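Pentatricopeptide repeat-containing protein 10, chloroplastic (Zea mays, PDB 4M59) binds specific intergenic RNA segments of chloroplast transcripts through its pentatricopeptide repeats, blocking exonucleases and so stabilising the mRNAs. Local coordinates at residues A[280-292]-A[301-313]. The protein carries 4 engineered substitutions. Sequence-based numbering, arbitrary orientation.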
loop_
_atom_site.group_PDB
_atom_site.type_symbol
_atom_site.label_atom_id
_atom_site.label_comp_id
_atom_site.label_asym_id
_atom_site.label_seq_id
_atom_site.Cartn_x
_atom_site.Cartn_y
_atom_site.Cartn_z
ATOM N N PRO A 280 -15.244 -29.976 -7.338
ATOM C CA PRO A 280 -14.718 -28.704 -7.841
ATOM C C PRO A 280 -13.565 -28.917 -8.820
ATOM O O PRO A 280 -13.245 -30.057 -9.155
ATOM C CB PRO A 280 -14.212 -28.014 -6.575
ATOM C CG PRO A 280 -15.062 -28.571 -5.484
ATOM C CD PRO A 280 -15.337 -29.998 -5.867
ATOM N N ASN A 281 -12.958 -27.823 -9.266
ATOM C CA ASN A 281 -11.844 -27.890 -10.205
ATOM C C ASN A 281 -10.585 -27.226 -9.659
ATOM O O ASN A 281 -10.553 -26.787 -8.507
ATOM C CB ASN A 281 -12.228 -27.260 -11.543
ATOM C CG ASN A 281 -13.693 -27.458 -11.883
ATOM O OD1 ASN A 281 -14.495 -27.813 -11.020
ATOM N ND2 ASN A 281 -14.044 -27.234 -13.141
ATOM N N ALA A 282 -9.551 -27.149 -10.490
ATOM C CA ALA A 282 -8.287 -26.539 -10.092
ATOM C C ALA A 282 -8.406 -25.021 -10.023
ATOM O O ALA A 282 -7.708 -24.369 -9.248
ATOM C CB ALA A 282 -7.180 -26.946 -11.045
ATOM N N PHE A 283 -9.294 -24.464 -10.840
ATOM C CA PHE A 283 -9.502 -23.040 -10.874
ATOM C C PHE A 283 -10.372 -22.629 -9.718
ATOM O O PHE A 283 -10.231 -21.551 -9.172
ATOM C CB PHE A 283 -10.158 -22.600 -12.157
ATOM C CG PHE A 283 -10.449 -21.153 -12.173
ATOM C CD1 PHE A 283 -9.461 -20.247 -11.854
ATOM C CD2 PHE A 283 -11.707 -20.689 -12.463
ATOM C CE1 PHE A 283 -9.712 -18.898 -11.846
ATOM C CE2 PHE A 283 -11.968 -19.336 -12.461
ATOM C CZ PHE A 283 -10.969 -18.441 -12.151
ATOM N N THR A 284 -11.211 -23.545 -9.288
ATOM C CA THR A 284 -12.081 -23.300 -8.180
ATOM C C THR A 284 -11.240 -23.158 -6.983
ATOM O O THR A 284 -11.271 -22.178 -6.275
ATOM C CB THR A 284 -12.943 -24.470 -7.969
ATOM O OG1 THR A 284 -13.464 -24.887 -9.227
ATOM C CG2 THR A 284 -14.049 -24.112 -7.051
ATOM N N TYR A 285 -10.444 -24.194 -6.741
ATOM C CA TYR A 285 -9.544 -24.241 -5.600
ATOM C C TYR A 285 -8.678 -22.994 -5.519
ATOM O O TYR A 285 -8.395 -22.503 -4.427
ATOM C CB TYR A 285 -8.657 -25.486 -5.670
ATOM C CG TYR A 285 -9.321 -26.739 -5.154
ATOM C CD1 TYR A 285 -10.075 -26.720 -3.989
ATOM C CD2 TYR A 285 -9.194 -27.944 -5.830
ATOM C CE1 TYR A 285 -10.684 -27.864 -3.512
ATOM C CE2 TYR A 285 -9.800 -29.093 -5.362
ATOM C CZ TYR A 285 -10.543 -29.046 -4.201
ATOM O OH TYR A 285 -11.148 -30.185 -3.729
ATOM N N ASN A 286 -8.255 -22.478 -6.668
ATOM C CA ASN A 286 -7.395 -21.318 -6.664
ATOM C C ASN A 286 -8.185 -20.089 -6.339
ATOM O O ASN A 286 -7.680 -19.147 -5.756
ATOM C CB ASN A 286 -6.722 -21.153 -8.007
ATOM C CG ASN A 286 -5.507 -22.009 -8.146
ATOM O OD1 ASN A 286 -4.608 -21.968 -7.313
ATOM N ND2 ASN A 286 -5.468 -22.802 -9.192
ATOM N N THR A 287 -9.446 -20.107 -6.715
ATOM C CA THR A 287 -10.281 -18.957 -6.501
ATOM C C THR A 287 -10.520 -18.762 -5.021
ATOM O O THR A 287 -10.468 -17.647 -4.531
ATOM C CB THR A 287 -11.587 -19.083 -7.273
ATOM O OG1 THR A 287 -11.312 -18.973 -8.670
ATOM C CG2 THR A 287 -12.521 -17.986 -6.892
ATOM N N VAL A 288 -10.739 -19.845 -4.303
ATOM C CA VAL A 288 -10.955 -19.752 -2.871
ATOM C C VAL A 288 -9.651 -19.558 -2.107
ATOM O O VAL A 288 -9.607 -18.851 -1.112
ATOM C CB VAL A 288 -11.724 -20.965 -2.348
ATOM C CG1 VAL A 288 -11.349 -22.181 -3.131
ATOM C CG2 VAL A 288 -11.470 -21.186 -0.884
ATOM N N MET A 289 -8.581 -20.166 -2.589
ATOM C CA MET A 289 -7.287 -19.978 -1.962
ATOM C C MET A 289 -6.886 -18.518 -2.021
ATOM O O MET A 289 -6.483 -17.931 -1.024
ATOM C CB MET A 289 -6.228 -20.851 -2.629
ATOM C CG MET A 289 -5.634 -21.891 -1.701
ATOM S SD MET A 289 -4.323 -22.882 -2.413
ATOM C CE MET A 289 -5.191 -23.656 -3.745
ATOM N N THR A 290 -7.026 -17.930 -3.197
ATOM C CA THR A 290 -6.626 -16.558 -3.418
ATOM C C THR A 290 -7.505 -15.616 -2.640
ATOM O O THR A 290 -7.083 -14.538 -2.255
ATOM C CB THR A 290 -6.752 -16.220 -4.864
ATOM O OG1 THR A 290 -6.591 -17.415 -5.626
ATOM C CG2 THR A 290 -5.700 -15.252 -5.260
ATOM N N ALA A 291 -8.736 -16.032 -2.411
ATOM C CA ALA A 291 -9.670 -15.234 -1.647
ATOM C C ALA A 291 -9.142 -15.037 -0.251
ATOM O O ALA A 291 -9.011 -13.922 0.213
ATOM C CB ALA A 291 -11.001 -15.903 -1.600
ATOM N N TYR A 292 -8.825 -16.136 0.407
ATOM C CA TYR A 292 -8.279 -16.086 1.746
ATOM C C TYR A 292 -6.958 -15.362 1.773
ATOM O O TYR A 292 -6.609 -14.732 2.763
ATOM C CB TYR A 292 -8.124 -17.491 2.295
ATOM C CG TYR A 292 -9.433 -18.066 2.705
ATOM C CD1 TYR A 292 -9.914 -17.876 3.974
ATOM C CD2 TYR A 292 -10.212 -18.761 1.815
ATOM C CE1 TYR A 292 -11.117 -18.375 4.347
ATOM C CE2 TYR A 292 -11.415 -19.271 2.185
ATOM C CZ TYR A 292 -11.863 -19.074 3.452
ATOM O OH TYR A 292 -13.074 -19.578 3.836
ATOM N N ALA A 301 -5.507 -20.918 3.506
ATOM C CA ALA A 301 -5.379 -21.266 2.112
ATOM C C ALA A 301 -4.426 -22.413 1.978
ATOM O O ALA A 301 -4.594 -23.291 1.149
ATOM C CB ALA A 301 -4.893 -20.092 1.338
ATOM N N LEU A 302 -3.396 -22.400 2.821
ATOM C CA LEU A 302 -2.427 -23.482 2.862
ATOM C C LEU A 302 -3.155 -24.778 3.177
ATOM O O LEU A 302 -2.965 -25.790 2.506
ATOM C CB LEU A 302 -1.373 -23.206 3.935
ATOM C CG LEU A 302 0.046 -22.879 3.462
ATOM C CD1 LEU A 302 0.034 -22.277 2.064
ATOM C CD2 LEU A 302 0.727 -21.944 4.449
ATOM N N ALA A 303 -4.000 -24.727 4.201
ATOM C CA ALA A 303 -4.773 -25.873 4.604
ATOM C C ALA A 303 -5.552 -26.426 3.432
ATOM O O ALA A 303 -5.573 -27.628 3.235
ATOM C CB ALA A 303 -5.689 -25.502 5.708
ATOM N N LEU A 304 -6.176 -25.567 2.640
ATOM C CA LEU A 304 -6.912 -26.064 1.486
ATOM C C LEU A 304 -5.941 -26.723 0.566
ATOM O O LEU A 304 -6.255 -27.721 -0.071
ATOM C CB LEU A 304 -7.614 -24.949 0.716
ATOM C CG LEU A 304 -8.443 -25.335 -0.525
ATOM C CD1 LEU A 304 -9.498 -24.302 -0.766
ATOM C CD2 LEU A 304 -7.634 -25.499 -1.800
ATOM N N PHE A 305 -4.761 -26.142 0.482
ATOM C CA PHE A 305 -3.818 -26.620 -0.485
ATOM C C PHE A 305 -3.424 -28.034 -0.128
ATOM O O PHE A 305 -3.199 -28.849 -1.003
ATOM C CB PHE A 305 -2.615 -25.696 -0.592
ATOM C CG PHE A 305 -1.807 -25.935 -1.805
ATOM C CD1 PHE A 305 -2.420 -26.172 -3.002
ATOM C CD2 PHE A 305 -0.445 -25.941 -1.755
ATOM C CE1 PHE A 305 -1.696 -26.401 -4.110
ATOM C CE2 PHE A 305 0.275 -26.174 -2.869
ATOM C CZ PHE A 305 -0.352 -26.401 -4.045
ATOM N N ASP A 306 -3.371 -28.316 1.168
ATOM C CA ASP A 306 -3.081 -29.662 1.644
ATOM C C ASP A 306 -4.168 -30.627 1.193
ATOM O O ASP A 306 -3.907 -31.808 0.963
ATOM C CB ASP A 306 -2.982 -29.672 3.170
ATOM C CG ASP A 306 -1.554 -29.552 3.664
ATOM O OD1 ASP A 306 -0.631 -29.521 2.823
ATOM O OD2 ASP A 306 -1.355 -29.488 4.896
ATOM N N GLN A 307 -5.391 -30.119 1.065
ATOM C CA GLN A 307 -6.533 -30.945 0.690
ATOM C C GLN A 307 -6.644 -31.155 -0.817
ATOM O O GLN A 307 -6.871 -32.270 -1.281
ATOM C CB GLN A 307 -7.829 -30.343 1.234
ATOM C CG GLN A 307 -8.106 -30.678 2.690
ATOM C CD GLN A 307 -6.965 -30.284 3.607
ATOM O OE1 GLN A 307 -5.890 -29.900 3.150
ATOM N NE2 GLN A 307 -7.197 -30.372 4.910
ATOM N N MET A 308 -6.483 -30.080 -1.583
ATOM C CA MET A 308 -6.566 -30.170 -3.034
ATOM C C MET A 308 -5.729 -31.337 -3.546
ATOM O O MET A 308 -5.961 -31.849 -4.640
ATOM C CB MET A 308 -6.101 -28.870 -3.690
ATOM C CG MET A 308 -6.028 -28.939 -5.207
ATOM S SD MET A 308 -5.326 -27.452 -5.941
ATOM C CE MET A 308 -5.144 -27.969 -7.645
ATOM N N LYS A 309 -4.755 -31.755 -2.747
ATOM C CA LYS A 309 -3.878 -32.862 -3.115
ATOM C C LYS A 309 -4.397 -34.182 -2.554
ATOM O O LYS A 309 -4.742 -35.092 -3.307
ATOM C CB LYS A 309 -2.454 -32.606 -2.623
ATOM C CG LYS A 309 -1.802 -31.370 -3.221
ATOM C CD LYS A 309 -0.396 -31.169 -2.685
ATOM C CE LYS A 309 -0.251 -29.825 -1.990
ATOM N NZ LYS A 309 0.258 -29.970 -0.598
ATOM N N LYS A 310 -4.452 -34.276 -1.229
ATOM C CA LYS A 310 -4.926 -35.481 -0.568
ATOM C C LYS A 310 -6.386 -35.764 -0.923
ATOM O O LYS A 310 -7.018 -36.641 -0.334
ATOM C CB LYS A 310 -4.769 -35.359 0.949
ATOM C CG LYS A 310 -3.490 -34.666 1.385
ATOM C CD LYS A 310 -3.638 -34.048 2.766
ATOM C CE LYS A 310 -2.394 -34.271 3.609
ATOM N NZ LYS A 310 -1.708 -35.549 3.259
ATOM N N THR A 311 -6.896 -35.038 -1.907
ATOM C CA THR A 311 -8.269 -35.217 -2.365
ATOM C C THR A 311 -8.332 -35.621 -3.836
ATOM O O THR A 311 -9.361 -36.108 -4.301
ATOM C CB THR A 311 -9.106 -33.944 -2.145
ATOM O OG1 THR A 311 -8.924 -33.475 -0.803
ATOM C CG2 THR A 311 -10.581 -34.233 -2.380
ATOM N N GLY A 312 -7.240 -35.417 -4.559
ATOM C CA GLY A 312 -7.188 -35.810 -5.956
ATOM C C GLY A 312 -6.397 -34.875 -6.852
ATOM O O GLY A 312 -5.243 -35.149 -7.184
ATOM N N PHE A 313 -7.023 -33.773 -7.250
ATOM C CA PHE A 313 -6.402 -32.810 -8.157
ATOM C C PHE A 313 -4.945 -32.531 -7.801
ATOM O O PHE A 313 -4.611 -32.302 -6.640
ATOM C CB PHE A 313 -7.193 -31.499 -8.175
ATOM C CG PHE A 313 -8.656 -31.679 -8.461
ATOM C CD1 PHE A 313 -9.094 -32.671 -9.320
ATOM C CD2 PHE A 313 -9.596 -30.854 -7.864
ATOM C CE1 PHE A 313 -10.439 -32.839 -9.582
ATOM C CE2 PHE A 313 -10.942 -31.016 -8.122
ATOM C CZ PHE A 313 -11.366 -32.009 -8.983
#
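Tyr285 and Met289 of helix 282-292 pack against Ala301, Leu304 and Met308 of helix 301-310 in an apolar contact between the two antiparallel helices of a predicted pentatricopeptide repeat, the seventh, a helix-turn-helix unit of the kind that PPR10 stacks into its RNA-binding superhelix. The segment axes approach to 9.1 Å at 161°; the contact is almost wholly apolar packing, and no hydrogen bond crosses between the segments. Tyr285 illustrates how one aromatic residue fills such an interface. Its CG lies anti to the carbonyl carbon (chi1 -82°), which turns the ring toward the second helix. There Met308 CB sits over one face, 4.1 Å from the Tyr285 ring centroid in a CH-pi contact, while the Met308 sulfur stands obliquely beside the ring. Leu304 CD2 comes within 3.5 Å of Tyr285 CD1, and the Phe313 ring meets the tyrosine rim to rim with the planes at 61°, though their closest approach is doubtful. Replacing Tyr285 by an alanine is likely to leave Met308 CB and Leu304 CD2 facing a gap. Val288 adds to the grip on Leu304, both its methyls touching CD1. Outside the pair, Leu304 also packs on Leu270 of helix 266-272, and Phe305 makes an edge-to-face pair with Tyr320 of helix 317-328, so the hairpin is continuous with its neighbours. Farther along, Met289 enters as a knob into the hole formed by Ala301, Leu304, Phe305 and Met308. Its chain bends at chi3, bringing Met289 CE to 3.6 Å from Leu304 CD2, and Met289 SD lies 3.8 Å from Phe305 CB, in an oblique Met-aromatic contact with that ring.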